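Long-range contacts in pyridine synthase TbtD (Thermobispora bispora, PDB 5WA4), which probably catalyses the formal [4+2] aza-cycloaddition that forms the pyridine core of the thiopeptide antibiotic thiomuracin: residues E[12-18]-E[52-58]; E[22-26]-E[45-49]; E[83-89]-E[120-124]; E[94-98]-E[114-118]. All coordinates share one frame; numbering follows the deposited sequence.

Contact 1. Residues E[12-18]-E[52-58]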
# COMPACT_ATOMS: atom_id res chain seq x y z
N ARG E 12 -18.66 -38.45 11.81
CA ARG E 12 -18.26 -37.46 12.80
C ARG E 12 -18.91 -37.66 14.16
O ARG E 12 -20.10 -37.99 14.26
CB ARG E 12 -18.57 -36.05 12.29
CG ARG E 12 -17.79 -35.66 11.08
CD ARG E 12 -18.14 -34.25 10.65
NE ARG E 12 -19.47 -34.18 10.06
CZ ARG E 12 -20.07 -33.04 9.74
NH1 ARG E 12 -19.44 -31.89 9.96
NH2 ARG E 12 -21.28 -33.04 9.21
N PHE E 13 -18.13 -37.43 15.21
CA PHE E 13 -18.66 -37.45 16.57
C PHE E 13 -18.21 -36.22 17.33
O PHE E 13 -17.08 -35.76 17.17
CB PHE E 13 -18.23 -38.73 17.29
CG PHE E 13 -19.00 -39.95 16.87
CD1 PHE E 13 -20.29 -40.17 17.35
CD2 PHE E 13 -18.46 -40.88 16.00
CE1 PHE E 13 -21.01 -41.28 16.96
CE2 PHE E 13 -19.18 -42.00 15.61
CZ PHE E 13 -20.45 -42.20 16.09
N ARG E 14 -19.11 -35.68 18.16
CA ARG E 14 -18.77 -34.56 19.02
C ARG E 14 -18.81 -34.96 20.52
O ARG E 14 -19.86 -35.32 21.04
CB ARG E 14 -19.73 -33.40 18.78
CG ARG E 14 -19.26 -32.12 19.49
CD ARG E 14 -20.31 -31.03 19.60
NE ARG E 14 -19.86 -30.02 20.56
CZ ARG E 14 -19.24 -28.88 20.24
NH1 ARG E 14 -19.00 -28.59 18.97
NH2 ARG E 14 -18.87 -28.04 21.20
N VAL E 15 -17.66 -34.87 21.19
CA VAL E 15 -17.57 -35.11 22.64
C VAL E 15 -17.27 -33.85 23.45
O VAL E 15 -16.11 -33.43 23.52
CB VAL E 15 -16.45 -36.12 22.96
CG1 VAL E 15 -16.48 -36.51 24.43
CG2 VAL E 15 -16.55 -37.33 22.05
N ASP E 16 -18.28 -33.25 24.08
CA ASP E 16 -18.08 -32.05 24.91
C ASP E 16 -17.42 -32.35 26.26
O ASP E 16 -17.83 -33.25 26.98
CB ASP E 16 -19.41 -31.33 25.14
CG ASP E 16 -20.00 -30.75 23.87
OD1 ASP E 16 -20.72 -31.49 23.14
OD2 ASP E 16 -19.77 -29.56 23.60
N TYR E 17 -16.41 -31.56 26.61
CA TYR E 17 -15.69 -31.79 27.85
C TYR E 17 -14.99 -30.50 28.26
O TYR E 17 -13.77 -30.39 28.23
CB TYR E 17 -14.70 -32.93 27.65
CG TYR E 17 -14.19 -33.62 28.89
CD1 TYR E 17 -15.05 -34.26 29.78
CD2 TYR E 17 -12.82 -33.67 29.13
CE1 TYR E 17 -14.55 -34.91 30.89
CE2 TYR E 17 -12.31 -34.31 30.24
CZ TYR E 17 -13.17 -34.94 31.12
OH TYR E 17 -12.61 -35.58 32.21
N HIS E 18 -15.80 -29.51 28.64
CA HIS E 18 -15.35 -28.13 28.79
C HIS E 18 -14.16 -27.87 29.72
O HIS E 18 -13.14 -27.34 29.29
CB HIS E 18 -16.54 -27.28 29.25
CG HIS E 18 -17.71 -27.35 28.31
ND1 HIS E 18 -18.98 -26.98 28.68
CD2 HIS E 18 -17.78 -27.73 27.02
CE1 HIS E 18 -19.80 -27.13 27.66
NE2 HIS E 18 -19.10 -27.58 26.63
N ARG E 52 -18.35 -23.68 20.50
CA ARG E 52 -19.44 -24.11 21.37
C ARG E 52 -18.92 -24.87 22.59
O ARG E 52 -19.63 -25.70 23.15
CB ARG E 52 -20.44 -24.97 20.60
CG ARG E 52 -20.96 -24.30 19.36
CD ARG E 52 -22.44 -24.58 19.22
NE ARG E 52 -22.69 -26.01 19.14
CZ ARG E 52 -23.87 -26.57 19.41
NH1 ARG E 52 -24.89 -25.79 19.80
NH2 ARG E 52 -24.02 -27.89 19.31
N GLY E 53 -17.68 -24.59 22.98
CA GLY E 53 -17.09 -25.18 24.17
C GLY E 53 -16.04 -26.22 23.86
O GLY E 53 -16.26 -27.06 22.98
N PRO E 54 -14.92 -26.19 24.62
CA PRO E 54 -13.76 -27.06 24.44
C PRO E 54 -14.25 -28.47 24.22
O PRO E 54 -14.99 -28.96 25.07
CB PRO E 54 -13.01 -26.95 25.78
CG PRO E 54 -13.50 -25.72 26.38
CD PRO E 54 -14.92 -25.57 25.95
N HIS E 55 -13.90 -29.09 23.10
CA HIS E 55 -14.41 -30.43 22.84
C HIS E 55 -13.49 -31.22 21.98
O HIS E 55 -12.42 -30.76 21.62
CB HIS E 55 -15.78 -30.38 22.18
CG HIS E 55 -15.78 -29.77 20.82
ND1 HIS E 55 -16.14 -28.45 20.60
CD2 HIS E 55 -15.51 -30.29 19.60
CE1 HIS E 55 -16.07 -28.19 19.31
NE2 HIS E 55 -15.70 -29.28 18.68
N LEU E 56 -13.92 -32.44 21.68
CA LEU E 56 -13.17 -33.33 20.82
C LEU E 56 -14.01 -33.65 19.62
O LEU E 56 -15.23 -33.82 19.74
CB LEU E 56 -12.76 -34.62 21.53
CG LEU E 56 -11.53 -34.50 22.43
CD1 LEU E 56 -10.87 -35.87 22.67
CD2 LEU E 56 -10.55 -33.51 21.81
N ARG E 57 -13.36 -33.73 18.47
CA ARG E 57 -14.00 -34.16 17.25
C ARG E 57 -13.45 -35.52 16.90
O ARG E 57 -12.23 -35.66 16.71
CB ARG E 57 -13.77 -33.14 16.12
CG ARG E 57 -14.99 -32.32 15.80
CD ARG E 57 -14.88 -30.86 16.21
NE ARG E 57 -14.32 -30.00 15.17
CZ ARG E 57 -14.90 -28.89 14.69
NH1 ARG E 57 -16.09 -28.49 15.10
NH2 ARG E 57 -14.28 -28.20 13.74
N ILE E 58 -14.31 -36.54 16.88
CA ILE E 58 -13.86 -37.88 16.48
C ILE E 58 -14.25 -38.22 15.02
O ILE E 58 -15.41 -38.08 14.61
CB ILE E 58 -14.40 -38.98 17.43
CG1 ILE E 58 -13.78 -38.83 18.82
CG2 ILE E 58 -14.06 -40.37 16.89
CD1 ILE E 58 -14.58 -39.48 19.89

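Contact 2. Residues E[22-26]-E[45-49]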
# COMPACT_ATOMS: atom_id res chain seq x y z
N MET E 22 -8.54 -32.74 29.44
CA MET E 22 -8.66 -33.25 28.08
C MET E 22 -7.67 -34.39 27.80
O MET E 22 -8.06 -35.40 27.22
CB MET E 22 -8.46 -32.11 27.07
CG MET E 22 -8.77 -32.44 25.62
SD MET E 22 -10.48 -32.91 25.28
CE MET E 22 -11.36 -31.37 25.47
N ASP E 23 -6.40 -34.23 28.21
CA ASP E 23 -5.39 -35.30 28.02
C ASP E 23 -5.87 -36.64 28.60
O ASP E 23 -5.38 -37.71 28.22
CB ASP E 23 -4.03 -34.93 28.64
CG ASP E 23 -3.17 -34.02 27.74
OD1 ASP E 23 -3.71 -33.39 26.82
OD2 ASP E 23 -1.95 -33.89 27.98
N ASP E 24 -6.82 -36.59 29.54
CA ASP E 24 -7.30 -37.79 30.22
C ASP E 24 -8.43 -38.44 29.45
O ASP E 24 -8.50 -39.66 29.35
CB ASP E 24 -7.76 -37.49 31.66
CG ASP E 24 -6.62 -37.53 32.68
OD1 ASP E 24 -5.70 -38.37 32.55
OD2 ASP E 24 -6.67 -36.69 33.61
N LEU E 25 -9.33 -37.61 28.92
CA LEU E 25 -10.41 -38.10 28.08
C LEU E 25 -9.84 -38.83 26.87
O LEU E 25 -10.40 -39.82 26.41
CB LEU E 25 -11.31 -36.95 27.63
CG LEU E 25 -12.25 -37.19 26.43
CD1 LEU E 25 -13.27 -38.27 26.69
CD2 LEU E 25 -12.94 -35.90 26.08
N ILE E 26 -8.72 -38.31 26.37
CA ILE E 26 -8.04 -38.92 25.24
C ILE E 26 -7.63 -40.34 25.62
O ILE E 26 -8.09 -41.31 25.00
CB ILE E 26 -6.80 -38.08 24.79
CG1 ILE E 26 -7.25 -36.89 23.94
CG2 ILE E 26 -5.79 -38.91 24.01
CD1 ILE E 26 -6.15 -35.89 23.67
N TYR E 45 -9.20 -40.98 13.86
CA TYR E 45 -8.43 -39.91 14.47
C TYR E 45 -9.35 -38.93 15.17
O TYR E 45 -10.57 -38.91 14.94
CB TYR E 45 -7.54 -39.19 13.43
CG TYR E 45 -8.23 -38.22 12.48
CD1 TYR E 45 -8.83 -38.67 11.30
CD2 TYR E 45 -8.22 -36.85 12.72
CE1 TYR E 45 -9.43 -37.78 10.40
CE2 TYR E 45 -8.82 -35.95 11.83
CZ TYR E 45 -9.43 -36.42 10.67
OH TYR E 45 -10.01 -35.54 9.78
N PHE E 46 -8.77 -38.12 16.06
CA PHE E 46 -9.53 -37.13 16.80
C PHE E 46 -8.84 -35.78 16.70
O PHE E 46 -7.63 -35.71 16.46
CB PHE E 46 -9.71 -37.56 18.28
CG PHE E 46 -8.44 -38.02 18.95
CD1 PHE E 46 -7.66 -37.14 19.67
CD2 PHE E 46 -8.01 -39.34 18.84
CE1 PHE E 46 -6.49 -37.56 20.28
CE2 PHE E 46 -6.83 -39.76 19.44
CZ PHE E 46 -6.07 -38.88 20.15
N LEU E 47 -9.62 -34.72 16.87
CA LEU E 47 -9.09 -33.37 16.97
C LEU E 47 -9.72 -32.57 18.13
O LEU E 47 -10.90 -32.78 18.48
CB LEU E 47 -9.34 -32.62 15.66
CG LEU E 47 -8.75 -33.17 14.37
CD1 LEU E 47 -9.40 -32.51 13.17
CD2 LEU E 47 -7.23 -33.00 14.34
N ARG E 48 -8.95 -31.64 18.69
CA ARG E 48 -9.52 -30.65 19.61
C ARG E 48 -10.03 -29.44 18.86
O ARG E 48 -9.44 -29.05 17.86
CB ARG E 48 -8.50 -30.19 20.64
CG ARG E 48 -7.69 -31.29 21.22
CD ARG E 48 -6.56 -30.74 22.00
NE ARG E 48 -5.73 -31.81 22.54
CZ ARG E 48 -5.21 -31.81 23.76
NH1 ARG E 48 -5.49 -30.81 24.58
NH2 ARG E 48 -4.43 -32.80 24.18
N HIS E 49 -11.10 -28.85 19.37
CA HIS E 49 -11.60 -27.58 18.86
C HIS E 49 -12.38 -26.79 19.95
O HIS E 49 -12.88 -27.38 20.92
CB HIS E 49 -12.51 -27.79 17.64
CG HIS E 49 -12.66 -26.58 16.79
ND1 HIS E 49 -13.69 -25.67 16.96
CD2 HIS E 49 -11.90 -26.10 15.77
CE1 HIS E 49 -13.56 -24.69 16.07
NE2 HIS E 49 -12.48 -24.93 15.34

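Contact 3. Residues E[83-89]-E[120-124]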
# COMPACT_ATOMS: atom_id res chain seq x y z
N LEU E 83 -17.22 -40.44 30.71
CA LEU E 83 -17.99 -39.24 31.01
C LEU E 83 -18.71 -39.32 32.34
O LEU E 83 -18.81 -38.33 33.06
CB LEU E 83 -18.97 -38.96 29.86
CG LEU E 83 -18.46 -38.00 28.77
CD1 LEU E 83 -17.06 -38.36 28.33
CD2 LEU E 83 -19.38 -38.08 27.56
N ARG E 84 -19.19 -40.51 32.67
CA ARG E 84 -19.86 -40.73 33.95
C ARG E 84 -18.83 -40.77 35.08
O ARG E 84 -19.06 -40.21 36.16
CB ARG E 84 -20.66 -42.03 33.90
CG ARG E 84 -22.14 -41.87 34.24
CD ARG E 84 -23.03 -42.08 33.00
NE ARG E 84 -22.65 -43.29 32.28
CZ ARG E 84 -23.09 -43.62 31.06
NH1 ARG E 84 -23.96 -42.85 30.42
NH2 ARG E 84 -22.66 -44.75 30.51
N ALA E 85 -17.69 -41.40 34.81
CA ALA E 85 -16.67 -41.64 35.82
C ALA E 85 -15.84 -40.40 36.21
O ALA E 85 -15.44 -40.28 37.36
CB ALA E 85 -15.73 -42.74 35.33
N ARG E 86 -15.57 -39.51 35.27
CA ARG E 86 -14.79 -38.30 35.56
C ARG E 86 -15.37 -37.05 34.89
O ARG E 86 -14.66 -36.35 34.16
CB ARG E 86 -13.33 -38.49 35.11
CG ARG E 86 -12.60 -39.69 35.74
CD ARG E 86 -11.47 -39.27 36.69
NE ARG E 86 -10.16 -39.15 36.04
CZ ARG E 86 -9.37 -38.08 36.16
NH1 ARG E 86 -9.76 -37.04 36.88
NH2 ARG E 86 -8.19 -38.05 35.55
N PRO E 87 -16.64 -36.73 35.16
CA PRO E 87 -17.30 -35.67 34.38
C PRO E 87 -16.74 -34.27 34.60
O PRO E 87 -16.35 -33.90 35.72
CB PRO E 87 -18.76 -35.73 34.85
CG PRO E 87 -18.67 -36.27 36.21
CD PRO E 87 -17.51 -37.24 36.23
N SER E 88 -16.70 -33.51 33.52
CA SER E 88 -16.22 -32.14 33.52
C SER E 88 -17.11 -31.27 34.38
O SER E 88 -18.33 -31.39 34.29
CB SER E 88 -16.17 -31.60 32.09
OG SER E 88 -16.25 -30.19 32.05
N PRO E 89 -16.50 -30.39 35.20
CA PRO E 89 -17.20 -29.45 36.09
C PRO E 89 -18.16 -28.57 35.33
O PRO E 89 -19.35 -28.51 35.62
CB PRO E 89 -16.07 -28.58 36.65
CG PRO E 89 -14.82 -29.31 36.35
CD PRO E 89 -15.06 -30.11 35.12
N ASP E 120 -22.42 -29.85 28.32
CA ASP E 120 -21.13 -30.39 28.73
C ASP E 120 -21.29 -31.88 28.98
O ASP E 120 -22.39 -32.36 29.28
CB ASP E 120 -20.60 -29.66 29.97
CG ASP E 120 -19.13 -29.94 30.25
OD1 ASP E 120 -18.41 -30.47 29.37
OD2 ASP E 120 -18.67 -29.60 31.36
N ASN E 121 -20.21 -32.63 28.80
CA ASN E 121 -20.18 -34.07 29.05
C ASN E 121 -21.14 -34.92 28.22
O ASN E 121 -21.33 -36.09 28.53
CB ASN E 121 -20.46 -34.34 30.54
CG ASN E 121 -19.50 -33.64 31.45
OD1 ASN E 121 -18.34 -34.03 31.56
ND2 ASN E 121 -19.97 -32.58 32.11
N THR E 122 -21.75 -34.34 27.17
CA THR E 122 -22.58 -35.12 26.25
C THR E 122 -21.82 -35.62 25.01
O THR E 122 -20.75 -35.12 24.69
CB THR E 122 -23.80 -34.32 25.75
OG1 THR E 122 -23.35 -33.10 25.15
CG2 THR E 122 -24.73 -34.00 26.89
N ILE E 123 -22.40 -36.61 24.33
CA ILE E 123 -21.88 -37.16 23.08
C ILE E 123 -22.90 -37.00 21.98
O ILE E 123 -24.01 -37.50 22.09
CB ILE E 123 -21.51 -38.65 23.21
CG1 ILE E 123 -20.22 -38.82 23.99
CG2 ILE E 123 -21.39 -39.29 21.83
CD1 ILE E 123 -19.82 -40.27 24.22
N HIS E 124 -22.52 -36.31 20.91
CA HIS E 124 -23.43 -36.14 19.78
C HIS E 124 -22.81 -36.76 18.53
O HIS E 124 -21.63 -36.55 18.23
CB HIS E 124 -23.73 -34.66 19.55
CG HIS E 124 -24.20 -33.94 20.77
ND1 HIS E 124 -25.54 -33.78 21.07
CD2 HIS E 124 -23.51 -33.35 21.77
CE1 HIS E 124 -25.65 -33.11 22.20
NE2 HIS E 124 -24.44 -32.83 22.65

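Contact 4. Residues E[94-98]-E[114-118]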
# COMPACT_ATOMS: atom_id res chain seq x y z
N PRO E 94 -19.86 -19.10 29.47
CA PRO E 94 -19.68 -19.19 28.01
C PRO E 94 -19.50 -17.83 27.36
O PRO E 94 -18.48 -17.62 26.70
CB PRO E 94 -20.97 -19.86 27.55
CG PRO E 94 -21.29 -20.80 28.70
CD PRO E 94 -20.94 -19.99 29.94
N SER E 95 -20.42 -16.91 27.61
CA SER E 95 -20.36 -15.60 26.96
C SER E 95 -19.04 -14.85 27.18
O SER E 95 -18.68 -13.97 26.40
CB SER E 95 -21.52 -14.74 27.44
OG SER E 95 -21.37 -14.49 28.83
N ALA E 96 -18.31 -15.18 28.24
CA ALA E 96 -17.01 -14.56 28.49
C ALA E 96 -16.04 -14.84 27.36
O ALA E 96 -15.08 -14.10 27.16
CB ALA E 96 -16.43 -15.06 29.83
N PHE E 97 -16.28 -15.94 26.65
CA PHE E 97 -15.42 -16.35 25.55
C PHE E 97 -15.94 -15.87 24.20
O PHE E 97 -15.24 -16.01 23.21
CB PHE E 97 -15.27 -17.88 25.49
CG PHE E 97 -14.37 -18.46 26.55
CD1 PHE E 97 -14.86 -18.76 27.82
CD2 PHE E 97 -13.03 -18.70 26.28
CE1 PHE E 97 -14.04 -19.30 28.78
CE2 PHE E 97 -12.20 -19.22 27.24
CZ PHE E 97 -12.70 -19.52 28.49
N LEU E 98 -17.17 -15.35 24.14
CA LEU E 98 -17.78 -15.04 22.84
C LEU E 98 -16.86 -14.11 22.01
O LEU E 98 -16.46 -14.49 20.91
CB LEU E 98 -19.18 -14.42 23.00
CG LEU E 98 -20.00 -14.13 21.73
CD1 LEU E 98 -20.26 -15.40 20.98
CD2 LEU E 98 -21.32 -13.50 22.05
N LEU E 114 -21.79 -19.84 17.58
CA LEU E 114 -20.74 -19.71 18.57
C LEU E 114 -21.36 -19.85 19.94
O LEU E 114 -20.72 -20.36 20.86
CB LEU E 114 -20.03 -18.38 18.45
CG LEU E 114 -19.37 -18.06 17.11
CD1 LEU E 114 -18.62 -16.73 17.19
CD2 LEU E 114 -18.43 -19.20 16.71
N MET E 115 -22.60 -19.36 20.04
CA MET E 115 -23.51 -19.40 21.21
C MET E 115 -24.84 -20.01 20.78
O MET E 115 -25.27 -19.79 19.65
CB MET E 115 -23.79 -18.00 21.75
CG MET E 115 -22.72 -17.39 22.61
SD MET E 115 -22.56 -18.24 24.18
CE MET E 115 -20.85 -18.73 24.04
N PRO E 116 -25.53 -20.75 21.67
CA PRO E 116 -25.25 -21.34 22.99
C PRO E 116 -24.35 -22.57 22.90
O PRO E 116 -24.52 -23.33 21.95
CB PRO E 116 -26.64 -21.76 23.48
CG PRO E 116 -27.59 -20.92 22.72
CD PRO E 116 -26.97 -20.80 21.37
N TRP E 117 -23.46 -22.77 23.87
CA TRP E 117 -22.62 -23.98 23.89
C TRP E 117 -23.45 -25.27 23.86
O TRP E 117 -24.60 -25.31 24.31
CB TRP E 117 -21.70 -24.00 25.12
CG TRP E 117 -20.54 -23.04 25.02
CD1 TRP E 117 -20.41 -22.01 24.13
CD2 TRP E 117 -19.34 -23.02 25.82
NE1 TRP E 117 -19.22 -21.36 24.33
CE2 TRP E 117 -18.54 -21.96 25.35
CE3 TRP E 117 -18.86 -23.81 26.87
CZ2 TRP E 117 -17.30 -21.65 25.92
CZ3 TRP E 117 -17.62 -23.50 27.43
CH2 TRP E 117 -16.86 -22.44 26.95
N SER E 118 -22.86 -26.30 23.29
CA SER E 118 -23.35 -27.66 23.42
C SER E 118 -23.27 -28.05 24.90
O SER E 118 -22.40 -27.56 25.62
CB SER E 118 -22.50 -28.61 22.55
OG SER E 118 -22.57 -29.95 22.98

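Contact 1. Residues E[12-18]-E[52-58]
Arg-14 brings NH1 over one face of the His-55 ring, near its rim, while His-55 CG lies over the centre of the guanidinium; the planes are inclined by 43° and the side chains cross at about a right angle. On the other face of the sheet Val-15 and Ile-58 touch through methyls, CG2 to CD1 at 3.6 Å, and Phe-13 CB rests 3.8 Å from Ile-58 CB. Between the two faces runs an antiparallel ladder in which Phe-13 pairs with Ile-58 and Val-15 with Leu-56 as hydrogen-bonded pairs, Val-15 N reaching Leu-56 O at 3.0 Å. The strands are the two inner ones of a four-stranded sheet with ferredoxin-like strand order; helix 22-35 covers the face carrying Val-15 and Ile-58. What sets the Arg-14 guanidinium is Asp-16, gripped side-on: NE to OD1 at 3.1 Å and NH2 to OD2 at 3.0 Å, both in the guanidinium plane. Arg-14 NH2 also donates to Arg-51 O, while Asp-16 OD1 has a second partner in Ser-118 OG. The imidazole is fixed in turn by His-55 ND1 donating to Gly-53 O at 2.8 Å, near its own ring plane.

Contact 2. Residues E[22-26]-E[45-49]
Asp-23 OD1 accepts a hydrogen bond from Arg-48 NH2 (2.8 Å, 157° at the hydrogen), which is also a salt bridge. The acceptor sits near the guanidinium plane, at its edge, yet the carboxylate is turned so that the two planes stand 89° apart; of its two oxygens OD1 alone meets Arg-48, nearly along its C-O axis. Arg-48 reaches the helix because its chain is stretched from CG to NE. Its NE is served separately, by a weak bond to Arg-327 O on helix 307-328. Met-22 CG lies over one face of the guanidinium, 3.8 Å from Arg-48 NH1, and Ile-26 CD1 comes to 3.6 Å from Arg-48 NH2, so the charged end is flanked by hydrocarbon. Helix 22-35 here packs on edge strand 44-49; the axes of 22-26 and 45-49 approach to 11.3 Å and run nearly antiparallel. Strand 9-16, this helix and strand 44-49 form a split beta-alpha-beta unit, with strand 55-62 between the two strands. Deeper in, Ile-26 CG1 meets the Phe-46 ring at CE1, 3.8 Å away. That ring also has a cation-pi partner in Arg-327. In the helix Ile-26 N bonds to Met-22 O at 3.1 Å; Leu-47 and His-49 make backbone bonds to Arg-57 and His-55 of strand 55-62.

Contact 3. Residues E[83-89]-E[120-124]
Ser-88 is held by Asn-121 and Asp-120 through three hydrogen bonds. The carboxamide of Asn-121 reads both backbone groups of the serine: Ser-88 N donates to OD1 at 2.6 Å, and ND2 donates to Ser-88 O at 3.0 Å. The second bond is the straighter, 166° against 146°, and comes in the carbonyl plane on a lone pair of Ser-88 O. Having both ends of the amide engaged by one residue fixes its rotation. The third bond runs from Ser-88 OG to Asp-120 OD2, 2.6 Å, on the syn lone pair of the carboxylate; OG lies anti to its own backbone N, chi1 156°, which brings it round to Asp-120. This hydroxyl is also hydrogen-bonded to Ala-19 N, and Asp-120 OD1 accepts a bond from the backbone N of His-18, so the two side chains tie the turn after strand 9-16 into the network. These bonds join the exit of helix 64-85 to the entry of strand 123-128. With strand 55-62, that helix and strand make the second split beta-alpha-beta unit of the ferredoxin-like fold, strand 9-16 lying between its two strands. Among apolar groups, Leu-83 in the last turn of the helix puts CD2 against Ile-123 CG1 at 3.7 Å; Ile-123 also touches Val-79. Carbon also packs on the oxygens of Asn-121: Leu-83 CG lies 3.5 Å from Asn-121 O, and Pro-87 CB 3.7 Å from Asn-121 OD1. The left-handed helical backbone angles of Asn-121 turn the chain toward the strand.

Contact 4. Residues E[94-98]-E[114-118]
Pro-94, Phe-97 and Leu-98 pack against Leu-114, Met-115 and Trp-117 in an apolar surface contact, with no hydrogen bond crossing between the segments. Residues 94-98 lead into helix 98-107, Leu-98 opening it, and 114-118 follow it, in the excursion between helix 64-85 and strand 123-128. At one end Pro-94 sits over the indole of Trp-117: its CB is 3.8 Å from the centroid of the five-membered ring and 6° off the ring normal, a CH-pi contact over the face. The same CB meets Met-115 CE at 3.7 Å, so the proline touches methionine and tryptophan together. Met-115 gets there by folding its chain at chi2, -69°, which turns SD and CE back toward the proline. At the other end Leu-98 CD1 reaches Met-115 CG at 3.6 Å and Leu-114 CB at 3.9 Å. Phe-97 approaches Trp-117 obliquely, neither stacked nor edge-to-face, with CD1 at 4.2 Å from CZ2. The shape of the first loop is kept by its own backbone bonds, Phe-97 N to Pro-94 O and Leu-98 N to Ser-95 O; the second carries a cis peptide bond before Pro-116. Trp-117 also meets the ring of His-18 edge-to-face. Ala-96, Phe-97 and Leu-98 touch Ala-19, Met-91 and Gln-334 of the second subunit. Beside that interface, the apolar cluster shuts the insertion that carries helix 98-107 between the second helix and the last strand of the ferredoxin-like βαββαβ fold.

In the fold
From the N terminus, strand 9-16 passes through contact 1 before the chain turns into helix 22-35. That helix meets strand 44-49 in contact 2, which closes the smaller loop; the following hairpin brings strand 55-62 back beside strand 9-16, so contact 1 closes around contact 2. The chain then runs along helix 64-85. Contact 3 joins its end to strand 123-128, and contact 4 is nested within that loop, pinching off the part with helix 98-107. The two nested pairs follow in series without crossing. Contact 1 touches all the others, through its sheet neighbours and Ser-118, while a salt bridge between Asp-24 and Arg-86 links contacts 2 and 3.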